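Local coordinates for Ras-3 from Cryphonectria parasitica (Cryphonectria parasitica, PDB 4KU4), which belongs to the Ras family of small P-loop proteins and holds guanosine-5'-diphosphate together with a magnesium ion in its pocket, at residues Thr28-Asn33 with Thr174-Gly179; Val90-Val95 with Val141-Lys146. All coordinates share one frame; numbering follows the deposited sequence.

Contact 1: Thr28-Asn33 with Thr174-Gly179; sequences TSLTVN and TSAKLG. With MG (magnesium ion), chain D; GDP (guanosine-5'-diphosphate), chain C.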
ATOM      1  N   THR A  28       9.019   0.600  -3.478  1.00 12.68           N
ATOM      2  CA  THR A  28       9.444   0.071  -4.769  1.00  9.18           C
ATOM      3  C   THR A  28       9.620  -1.447  -4.757  1.00 10.14           C
ATOM      4  O   THR A  28       9.163  -2.137  -5.678  1.00  6.38           O
ATOM      5  CB  THR A  28      10.758   0.719  -5.228  1.00  7.96           C
ATOM      6  OG1 THR A  28      10.567   2.129  -5.369  1.00  7.67           O
ATOM      7  CG2 THR A  28      11.179   0.128  -6.584  1.00  5.86           C
ATOM      8  N   SER A  29      10.274  -1.953  -3.713  1.00  8.19           N
ATOM      9  CA  SER A  29      10.529  -3.386  -3.559  1.00  8.07           C
ATOM     10  C   SER A  29       9.222  -4.192  -3.527  1.00  8.88           C
ATOM     11  O   SER A  29       9.104  -5.223  -4.194  1.00  8.69           O
ATOM     12  CB  SER A  29      11.377  -3.653  -2.303  1.00  7.79           C
ATOM     13  OG  SER A  29      12.668  -3.074  -2.441  1.00  8.98           O
ATOM     14  N   LEU A  30       8.239  -3.695  -2.783  1.00  8.21           N
ATOM     15  CA  LEU A  30       6.926  -4.334  -2.715  1.00  6.47           C
ATOM     16  C   LEU A  30       6.268  -4.394  -4.091  1.00 10.94           C
ATOM     17  O   LEU A  30       5.732  -5.422  -4.487  1.00  7.46           O
ATOM     18  CB  LEU A  30       6.015  -3.589  -1.735  1.00  7.27           C
ATOM     19  CG  LEU A  30       6.246  -3.839  -0.249  1.00 11.07           C
ATOM     20  CD1 LEU A  30       5.548  -2.759   0.566  1.00  9.69           C
ATOM     21  CD2 LEU A  30       5.746  -5.215   0.155  1.00 15.87           C
ATOM     22  N   THR A  31       6.312  -3.276  -4.813  1.00  8.04           N
ATOM     23  CA  THR A  31       5.632  -3.165  -6.097  1.00  8.96           C
ATOM     24  C   THR A  31       6.296  -4.043  -7.157  1.00  9.48           C
ATOM     25  O   THR A  31       5.619  -4.665  -7.962  1.00  7.80           O
ATOM     26  CB  THR A  31       5.606  -1.708  -6.600  1.00 13.20           C
ATOM     27  OG1 THR A  31       5.103  -0.836  -5.577  1.00 11.64           O
ATOM     28  CG2 THR A  31       4.716  -1.586  -7.818  1.00 11.07           C
ATOM     29  N   VAL A  32       7.622  -4.060  -7.163  1.00 10.35           N
ATOM     30  CA  VAL A  32       8.400  -4.866  -8.106  1.00 10.37           C
ATOM     31  C   VAL A  32       8.197  -6.359  -7.816  1.00 11.25           C
ATOM     32  O   VAL A  32       8.056  -7.176  -8.725  1.00  9.76           O
ATOM     33  CB  VAL A  32       9.901  -4.470  -8.023  1.00 13.65           C
ATOM     34  CG1 VAL A  32      10.768  -5.464  -8.753  1.00 18.94           C
ATOM     35  CG2 VAL A  32      10.104  -3.065  -8.571  1.00 16.85           C
ATOM     36  N   ASN A  33       8.140  -6.704  -6.539  1.00 11.31           N
ATOM     37  CA  ASN A  33       7.817  -8.072  -6.140  1.00 11.86           C
ATOM     38  C   ASN A  33       6.417  -8.484  -6.583  1.00 10.56           C
ATOM     39  O   ASN A  33       6.249  -9.508  -7.244  1.00 11.60           O
ATOM     40  CB  ASN A  33       8.001  -8.262  -4.628  1.00 10.35           C
ATOM     41  CG  ASN A  33       7.755  -9.699  -4.185  1.00 15.37           C
ATOM     42  OD1 ASN A  33       6.636 -10.070  -3.793  1.00 20.64           O
ATOM     43  ND2 ASN A  33       8.800 -10.518  -4.242  1.00 13.13           N
ATOM     44  N   THR A 174       4.491  -7.646   5.860  1.00  7.94           N
ATOM     45  CA  THR A 174       5.076  -8.196   4.644  1.00 10.03           C
ATOM     46  C   THR A 174       6.589  -8.234   4.623  1.00 13.80           C
ATOM     47  O   THR A 174       7.248  -7.601   5.451  1.00  9.86           O
ATOM     48  CB  THR A 174       4.708  -7.284   3.414  1.00  9.94           C
ATOM     49  OG1 THR A 174       5.241  -5.963   3.604  1.00 10.43           O
ATOM     50  CG2 THR A 174       3.197  -7.217   3.220  1.00  7.57           C
ATOM     51  N   SER A 175       7.133  -9.040   3.712  1.00  8.02           N
ATOM     52  CA  SER A 175       8.563  -8.996   3.443  1.00 10.48           C
ATOM     53  C   SER A 175       8.708  -8.937   1.934  1.00 12.99           C
ATOM     54  O   SER A 175       8.525  -9.942   1.256  1.00  9.65           O
ATOM     55  CB  SER A 175       9.352 -10.177   4.002  1.00 14.06           C
ATOM     56  OG  SER A 175      10.708 -10.105   3.583  1.00 13.25           O
ATOM     57  N   ALA A 176       8.948  -7.737   1.405  1.00 11.76           N
ATOM     58  CA  ALA A 176       9.198  -7.561  -0.016  1.00 15.31           C
ATOM     59  C   ALA A 176      10.355  -8.428  -0.466  1.00 16.22           C
ATOM     60  O   ALA A 176      10.407  -8.858  -1.620  1.00 17.99           O
ATOM     61  CB  ALA A 176       9.498  -6.092  -0.316  1.00 11.97           C
ATOM     62  N   LYS A 177      11.294  -8.670   0.441  1.00 13.95           N
ATOM     63  CA  LYS A 177      12.512  -9.403   0.098  1.00 14.00           C
ATOM     64  C   LYS A 177      12.185 -10.870  -0.113  1.00 17.86           C
ATOM     65  O   LYS A 177      12.648 -11.482  -1.073  1.00 24.16           O
ATOM     66  CB  LYS A 177      13.569  -9.234   1.197  1.00 15.46           C
ATOM     67  CG  LYS A 177      14.861 -10.003   0.946  1.00 23.21           C
ATOM     68  CD  LYS A 177      15.768  -9.988   2.170  1.00 21.58           C
ATOM     69  CE  LYS A 177      16.841 -11.064   2.061  1.00 30.73           C
ATOM     70  NZ  LYS A 177      17.666 -11.199   3.288  1.00 35.87           N
ATOM     71  N   LEU A 178      11.354 -11.428   0.763  1.00 19.46           N
ATOM     72  CA  LEU A 178      11.012 -12.848   0.657  1.00 17.76           C
ATOM     73  C   LEU A 178       9.707 -13.100  -0.097  1.00 18.74           C
ATOM     74  O   LEU A 178       9.405 -14.234  -0.457  1.00 20.43           O
ATOM     75  CB  LEU A 178      10.989 -13.505   2.039  1.00 20.32           C
ATOM     76  CG  LEU A 178      12.359 -13.510   2.716  1.00 24.34           C
ATOM     77  CD1 LEU A 178      12.305 -14.190   4.066  1.00 31.81           C
ATOM     78  CD2 LEU A 178      13.366 -14.204   1.816  1.00 25.67           C
ATOM     79  N   GLY A 179       8.953 -12.033  -0.348  1.00 14.90           N
ATOM     80  CA  GLY A 179       7.665 -12.117  -1.014  1.00 17.21           C
ATOM     81  C   GLY A 179       6.514 -12.418  -0.064  1.00 15.79           C
ATOM     82  O   GLY A 179       5.364 -12.560  -0.483  1.00 18.19           O
TER
HETATM   83 MG    MG D 302      11.211   3.798  -4.105  1.00  9.41          MG
HETATM   84  PB  GDP C 301      11.385   2.796  -0.852  1.00  7.94           P
HETATM   85  O1B GDP C 301      10.953   2.604  -2.287  1.00  8.87           O
HETATM   86  O2B GDP C 301      10.151   2.857   0.044  1.00  5.43           O
HETATM   87  O3B GDP C 301      12.208   4.061  -0.709  1.00 12.54           O
HETATM   88  O3A GDP C 301      12.269   1.513  -0.410  1.00  7.57           O
HETATM   89  PA  GDP C 301      13.084   0.488  -1.380  1.00  9.10           P
HETATM   90  O1A GDP C 301      12.163  -0.479  -2.093  1.00 11.07           O
HETATM   91  O2A GDP C 301      13.985   1.204  -2.357  1.00  7.25           O
HETATM   92  O5' GDP C 301      13.942  -0.350  -0.319  1.00 13.05           O
HETATM   93  C5' GDP C 301      14.865   0.348   0.523  1.00 12.31           C
HETATM   94  C4' GDP C 301      15.825  -0.680   1.097  1.00 14.54           C
HETATM   95  O4' GDP C 301      15.053  -1.584   1.862  1.00 11.05           O
HETATM   96  C3' GDP C 301      16.522  -1.504   0.033  1.00 16.92           C
HETATM   97  O3' GDP C 301      17.880  -1.759   0.438  1.00 19.30           O
HETATM   98  C2' GDP C 301      15.750  -2.801   0.027  1.00 18.87           C
HETATM   99  O2' GDP C 301      16.563  -3.906  -0.365  1.00 15.15           O
HETATM  100  C1' GDP C 301      15.325  -2.914   1.477  1.00 17.70           C
HETATM  101  N9  GDP C 301      14.067  -3.664   1.664  1.00 13.53           N
HETATM  102  C8  GDP C 301      12.864  -3.377   1.129  1.00  8.99           C
HETATM  103  N7  GDP C 301      11.936  -4.270   1.545  1.00 10.25           N
HETATM  104  C5  GDP C 301      12.553  -5.135   2.370  1.00 11.03           C
HETATM  105  C6  GDP C 301      12.169  -6.321   3.150  1.00 13.93           C
HETATM  106  O6  GDP C 301      10.998  -6.732   3.138  1.00 10.91           O
HETATM  107  N1  GDP C 301      13.113  -6.930   3.881  1.00 11.11           N
HETATM  108  C2  GDP C 301      14.382  -6.520   3.916  1.00 12.10           C
HETATM  109  N2  GDP C 301      15.260  -7.217   4.678  1.00 14.94           N
HETATM  110  N3  GDP C 301      14.812  -5.438   3.220  1.00 15.85           N
HETATM  111  C4  GDP C 301      13.954  -4.733   2.446  1.00 11.87           C
HETATM  112  O   HOH W   1       5.122 -12.459  -3.779  1.00 28.25           O
HETATM  113  O   HOH W   2      13.267   3.037  -4.232  1.00 13.50           O
HETATM  114  O   HOH W   3      11.928   5.505  -2.903  1.00 12.69           O
HETATM  115  O   HOH W   4      11.702   4.794  -5.944  1.00 11.70           O
HETATM  116  O   HOH W   5       9.159   4.446  -3.935  1.00 11.36           O
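The methyl group of Ala176 presses against the first turn of the helix, where CB lies 3.7 Å from Ser29 CB and meets the backbone N of Leu30. Leu30 adds apolar contact from the same helix: its CD2 stands 3.9 Å from Ala176 CB and also reaches Thr174 OG1, the two side chains crossing at about a right angle. That hydroxyl bonds to Asn145, so the leucine methyl packs beside a polar atom already satisfied.

No direct hydrogen bond joins 28-33 to 174-179; the polar link runs through water. Asn33 has CG anti to its backbone N (chi1 -176°), which carries the amide across to Gly179: OD1 accepts from a water at 2.8 Å, and the same water gives a weak bond to Gly179 O. Asn33 ND2 approaches Ala176 O, but the angle is too poor for a bond.

Guanosine-5'-diphosphate bridges the segments. Thr28 N donates to O1B at 3.0 Å, nearly straight at 171°, while Ser29 N and OG both grip O1A, OG at 2.7 Å. Thr28 OG1, which also bonds Asp68, binds magnesium at 2.2 Å; O1B and four waters complete six ligands. At the base, Lys177 N gives a weak bond to O6, consistent with the Ser-Ala-Lys motif of Ras proteins.

In the fold, the helix 27-35 that follows the P-loop is thus set against the loop between strand 170-173 and helix 182-196. Leu30 also touches Val143 and Asn145 of strand 140-145, and Val182 of helix 182-196 borders both Leu30 and Asn33.

Contact 2: Val90-Val95 with Val141-Lys146; sequences VIVFDV and VLVGNK. With GDP (guanosine-5'-diphosphate), chain C.
Phe93 lays one face of its ring over the backbone of Gly144, whose CA sits 3.7 Å from the ring centroid, a CH-pi contact. A chi1 of 73°, with CG between the backbone N and the carbonyl carbon, turns the ring toward the neighbouring strand. A CB on Gly144 would fall tight against both Phe93 CZ and Val95 CG1, so the close approach depends on the bare glycine backbone.

The strands run parallel, their short axes inclined at 26°. Register is set by alternating backbone bonds: Ile91 N to Val141 O, Val143 N to Ile91 O, Phe93 N to Val143 O at 2.9 Å, and Asn145 N to Phe93 O. Val95 N to Asn145 O, at 3.0 Å, carries the pairing past the end of strand 88-94.

On the face holding Val90, Val92, Val141 and Val143, Val90 CG1 meets Val143 CG2 at 3.5 Å. On the other face, which holds Ile91, Leu142 and Phe93, Ile91 CB packs against Leu142 CD2 at 4.1 Å.

At the C-terminal ends, Asp94 and Lys146 form a salt bridge, OD2 to NZ at 2.9 Å, the amine approaching 53° out of the carboxylate plane. Asp94 OD1 bonds Thr96. Lys146 NZ also bonds Gly24 O, and its aliphatic chain lies over one face of the guanine, CG 3.8 Å from C6 of guanosine-5'-diphosphate. Asn145 and Lys146 begin the Asn-Lys-Cys-Asp motif familiar in Ras proteins.

These two central strands lie between strands 15-20 and 170-173. Helix 98-118 covers Ile91 and Phe93, whereas helix 182-196 covers Val90, Val141 and Val143.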
ATOM      1  N   VAL A  90      -1.933   1.910  -0.428  1.00  6.98           N
ATOM      2  CA  VAL A  90      -1.071   1.071   0.369  1.00  7.37           C
ATOM      3  C   VAL A  90      -0.070   1.996   1.042  1.00  9.86           C
ATOM      4  O   VAL A  90       0.787   2.583   0.376  1.00  9.29           O
ATOM      5  CB  VAL A  90      -0.347   0.058  -0.512  1.00  6.59           C
ATOM      6  CG1 VAL A  90       0.583  -0.816   0.332  1.00 10.96           C
ATOM      7  CG2 VAL A  90      -1.368  -0.803  -1.285  1.00 10.67           C
ATOM      8  N   ILE A  91      -0.201   2.151   2.359  1.00  5.54           N
ATOM      9  CA  ILE A  91       0.678   3.021   3.122  1.00  7.82           C
ATOM     10  C   ILE A  91       1.685   2.166   3.873  1.00  9.55           C
ATOM     11  O   ILE A  91       1.322   1.409   4.768  1.00  7.72           O
ATOM     12  CB  ILE A  91      -0.146   3.918   4.046  1.00 11.60           C
ATOM     13  CG1 ILE A  91      -1.217   4.621   3.209  1.00  6.37           C
ATOM     14  CG2 ILE A  91       0.758   4.903   4.805  1.00 13.47           C
ATOM     15  CD1 ILE A  91      -1.997   5.674   3.994  1.00 10.00           C
ATOM     16  N   VAL A  92       2.946   2.269   3.462  1.00  5.44           N
ATOM     17  CA  VAL A  92       3.994   1.375   3.933  1.00  8.11           C
ATOM     18  C   VAL A  92       4.869   1.997   5.028  1.00  8.27           C
ATOM     19  O   VAL A  92       5.278   3.166   4.949  1.00  7.65           O
ATOM     20  CB  VAL A  92       4.902   0.953   2.755  1.00  8.28           C
ATOM     21  CG1 VAL A  92       5.877  -0.135   3.187  1.00  9.59           C
ATOM     22  CG2 VAL A  92       4.054   0.474   1.591  1.00  6.59           C
ATOM     23  N   PHE A  93       5.160   1.203   6.052  1.00  9.63           N
ATOM     24  CA  PHE A  93       6.175   1.578   7.032  1.00  6.98           C
ATOM     25  C   PHE A  93       7.143   0.405   7.214  1.00 11.64           C
ATOM     26  O   PHE A  93       6.896  -0.689   6.698  1.00  9.07           O
ATOM     27  CB  PHE A  93       5.548   2.038   8.352  1.00  9.98           C
ATOM     28  CG  PHE A  93       4.954   0.944   9.173  1.00  9.17           C
ATOM     29  CD1 PHE A  93       5.704   0.321  10.167  1.00 10.51           C
ATOM     30  CD2 PHE A  93       3.622   0.582   9.011  1.00 13.99           C
ATOM     31  CE1 PHE A  93       5.152  -0.682  10.958  1.00  9.63           C
ATOM     32  CE2 PHE A  93       3.059  -0.413   9.801  1.00  6.35           C
ATOM     33  CZ  PHE A  93       3.828  -1.042  10.781  1.00  9.25           C
ATOM     34  N   ASP A  94       8.260   0.674   7.889  1.00 10.36           N
ATOM     35  CA  ASP A  94       9.361  -0.270   8.054  1.00 12.57           C
ATOM     36  C   ASP A  94       9.275  -0.676   9.505  1.00 11.30           C
ATOM     37  O   ASP A  94       9.340   0.183  10.382  1.00  9.09           O
ATOM     38  CB  ASP A  94      10.677   0.475   7.751  1.00  8.22           C
ATOM     39  CG  ASP A  94      11.927  -0.371   7.974  1.00 13.21           C
ATOM     40  OD1 ASP A  94      11.877  -1.425   8.634  1.00 10.79           O
ATOM     41  OD2 ASP A  94      12.983   0.046   7.472  1.00 12.94           O
ATOM     42  N   VAL A  95       9.078  -1.964   9.778  1.00  8.78           N
ATOM     43  CA  VAL A  95       8.819  -2.363  11.152  1.00 11.71           C
ATOM     44  C   VAL A  95      10.051  -2.135  12.020  1.00 11.86           C
ATOM     45  O   VAL A  95       9.943  -2.128  13.243  1.00 11.20           O
ATOM     46  CB  VAL A  95       8.339  -3.833  11.307  1.00 15.52           C
ATOM     47  CG1 VAL A  95       7.028  -4.065  10.549  1.00 10.30           C
ATOM     48  CG2 VAL A  95       9.432  -4.810  10.895  1.00 12.22           C
ATOM     49  N   VAL A 141      -4.704   0.257   3.124  1.00  6.00           N
ATOM     50  CA  VAL A 141      -4.069  -0.779   3.933  1.00  8.39           C
ATOM     51  C   VAL A 141      -2.739  -0.264   4.459  1.00  8.48           C
ATOM     52  O   VAL A 141      -1.933   0.293   3.709  1.00  6.30           O
ATOM     53  CB  VAL A 141      -3.907  -2.147   3.188  1.00  7.84           C
ATOM     54  CG1 VAL A 141      -3.108  -2.001   1.903  1.00 11.57           C
ATOM     55  CG2 VAL A 141      -3.272  -3.204   4.121  1.00  9.82           C
ATOM     56  N   LEU A 142      -2.533  -0.406   5.766  1.00  9.03           N
ATOM     57  CA  LEU A 142      -1.241  -0.101   6.359  1.00 10.94           C
ATOM     58  C   LEU A 142      -0.389  -1.347   6.292  1.00 10.41           C
ATOM     59  O   LEU A 142      -0.812  -2.409   6.749  1.00  8.30           O
ATOM     60  CB  LEU A 142      -1.392   0.300   7.817  1.00 12.07           C
ATOM     61  CG  LEU A 142      -2.018   1.634   8.199  1.00 21.13           C
ATOM     62  CD1 LEU A 142      -2.286   1.553   9.683  1.00 21.21           C
ATOM     63  CD2 LEU A 142      -1.094   2.816   7.872  1.00 11.84           C
ATOM     64  N   VAL A 143       0.813  -1.210   5.749  1.00  8.06           N
ATOM     65  CA  VAL A 143       1.695  -2.352   5.554  1.00  7.64           C
ATOM     66  C   VAL A 143       2.943  -2.232   6.410  1.00 10.00           C
ATOM     67  O   VAL A 143       3.687  -1.264   6.301  1.00 12.50           O
ATOM     68  CB  VAL A 143       2.102  -2.500   4.073  1.00  8.68           C
ATOM     69  CG1 VAL A 143       3.216  -3.536   3.905  1.00  8.84           C
ATOM     70  CG2 VAL A 143       0.898  -2.855   3.209  1.00 12.58           C
ATOM     71  N   GLY A 144       3.165  -3.203   7.280  1.00  5.59           N
ATOM     72  CA  GLY A 144       4.397  -3.243   8.062  1.00  6.26           C
ATOM     73  C   GLY A 144       5.404  -4.100   7.317  1.00 10.77           C
ATOM     74  O   GLY A 144       5.351  -5.323   7.406  1.00 10.12           O
ATOM     75  N   ASN A 145       6.320  -3.457   6.592  1.00  7.08           N
ATOM     76  CA  ASN A 145       7.253  -4.175   5.725  1.00 10.50           C
ATOM     77  C   ASN A 145       8.565  -4.474   6.438  1.00 11.46           C
ATOM     78  O   ASN A 145       8.843  -3.909   7.496  1.00  7.17           O
ATOM     79  CB  ASN A 145       7.518  -3.383   4.445  1.00  8.82           C
ATOM     80  CG  ASN A 145       8.294  -4.191   3.405  1.00 10.38           C
ATOM     81  OD1 ASN A 145       8.000  -5.366   3.172  1.00  8.13           O
ATOM     82  ND2 ASN A 145       9.270  -3.554   2.759  1.00 12.11           N
ATOM     83  N   LYS A 146       9.343  -5.377   5.844  1.00  6.88           N
ATOM     84  CA  LYS A 146      10.614  -5.858   6.383  1.00  7.65           C
ATOM     85  C   LYS A 146      10.397  -6.753   7.602  1.00 12.58           C
ATOM     86  O   LYS A 146      11.181  -6.736   8.550  1.00 16.27           O
ATOM     87  CB  LYS A 146      11.581  -4.703   6.700  1.00  7.85           C
ATOM     88  CG  LYS A 146      11.632  -3.586   5.662  1.00 11.42           C
ATOM     89  CD  LYS A 146      12.975  -2.877   5.674  1.00 11.24           C
ATOM     90  CE  LYS A 146      12.987  -1.692   4.699  1.00 10.68           C
ATOM     91  NZ  LYS A 146      14.140  -0.782   4.960  1.00 15.10           N
TER
HETATM   92  PB  GDP C 301      11.385   2.796  -0.852  1.00  7.94           P
HETATM   93  O1B GDP C 301      10.953   2.604  -2.287  1.00  8.87           O
HETATM   94  O2B GDP C 301      10.151   2.857   0.044  1.00  5.43           O
HETATM   95  O3B GDP C 301      12.208   4.061  -0.709  1.00 12.54           O
HETATM   96  O3A GDP C 301      12.269   1.513  -0.410  1.00  7.57           O
HETATM   97  PA  GDP C 301      13.084   0.488  -1.380  1.00  9.10           P
HETATM   98  O1A GDP C 301      12.163  -0.479  -2.093  1.00 11.07           O
HETATM   99  O2A GDP C 301      13.985   1.204  -2.357  1.00  7.25           O
HETATM  100  O5' GDP C 301      13.942  -0.350  -0.319  1.00 13.05           O
HETATM  101  C5' GDP C 301      14.865   0.348   0.523  1.00 12.31           C
HETATM  102  C4' GDP C 301      15.825  -0.680   1.097  1.00 14.54           C
HETATM  103  O4' GDP C 301      15.053  -1.584   1.862  1.00 11.05           O
HETATM  104  C3' GDP C 301      16.522  -1.504   0.033  1.00 16.92           C
HETATM  105  O3' GDP C 301      17.880  -1.759   0.438  1.00 19.30           O
HETATM  106  C2' GDP C 301      15.750  -2.801   0.027  1.00 18.87           C
HETATM  107  O2' GDP C 301      16.563  -3.906  -0.365  1.00 15.15           O
HETATM  108  C1' GDP C 301      15.325  -2.914   1.477  1.00 17.70           C
HETATM  109  N9  GDP C 301      14.067  -3.664   1.664  1.00 13.53           N
HETATM  110  C8  GDP C 301      12.864  -3.377   1.129  1.00  8.99           C
HETATM  111  N7  GDP C 301      11.936  -4.270   1.545  1.00 10.25           N
HETATM  112  C5  GDP C 301      12.553  -5.135   2.370  1.00 11.03           C
HETATM  113  C6  GDP C 301      12.169  -6.321   3.150  1.00 13.93           C
HETATM  114  O6  GDP C 301      10.998  -6.732   3.138  1.00 10.91           O
HETATM  115  N1  GDP C 301      13.113  -6.930   3.881  1.00 11.11           N
HETATM  116  C2  GDP C 301      14.382  -6.520   3.916  1.00 12.10           C
HETATM  117  N2  GDP C 301      15.260  -7.217   4.678  1.00 14.94           N
HETATM  118  N3  GDP C 301      14.812  -5.438   3.220  1.00 15.85           N
HETATM  119  C4  GDP C 301      13.954  -4.733   2.446  1.00 11.87           C
HETATM  120  O   HOH W   6      15.242  -0.826   7.325  1.00 27.73           O

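How the contacts relate
Along the chain the order is 28-33, 90-95, 141-146, 174-179, so contact 2 is nested within the loop closed by contact 1. Their centres lie 11 Å apart, and they touch directly: Thr174 N meets Gly144 O at 2.9 Å, a probable hydrogen bond. Contact 2 is part of the central sheet, whereas contact 1 joins the helix after the P-loop to the loop leaving edge strand 170-173. Guanosine-5'-diphosphate touches both. Its phosphates are held mainly by the P-loop side; its base is bordered by 141-146 and 174-179, with Asp148 just beyond 141-146 also hydrogen-bonded to the nucleotide, so the pocket gathers segments distant in sequence at the C-terminal ends of parallel strands.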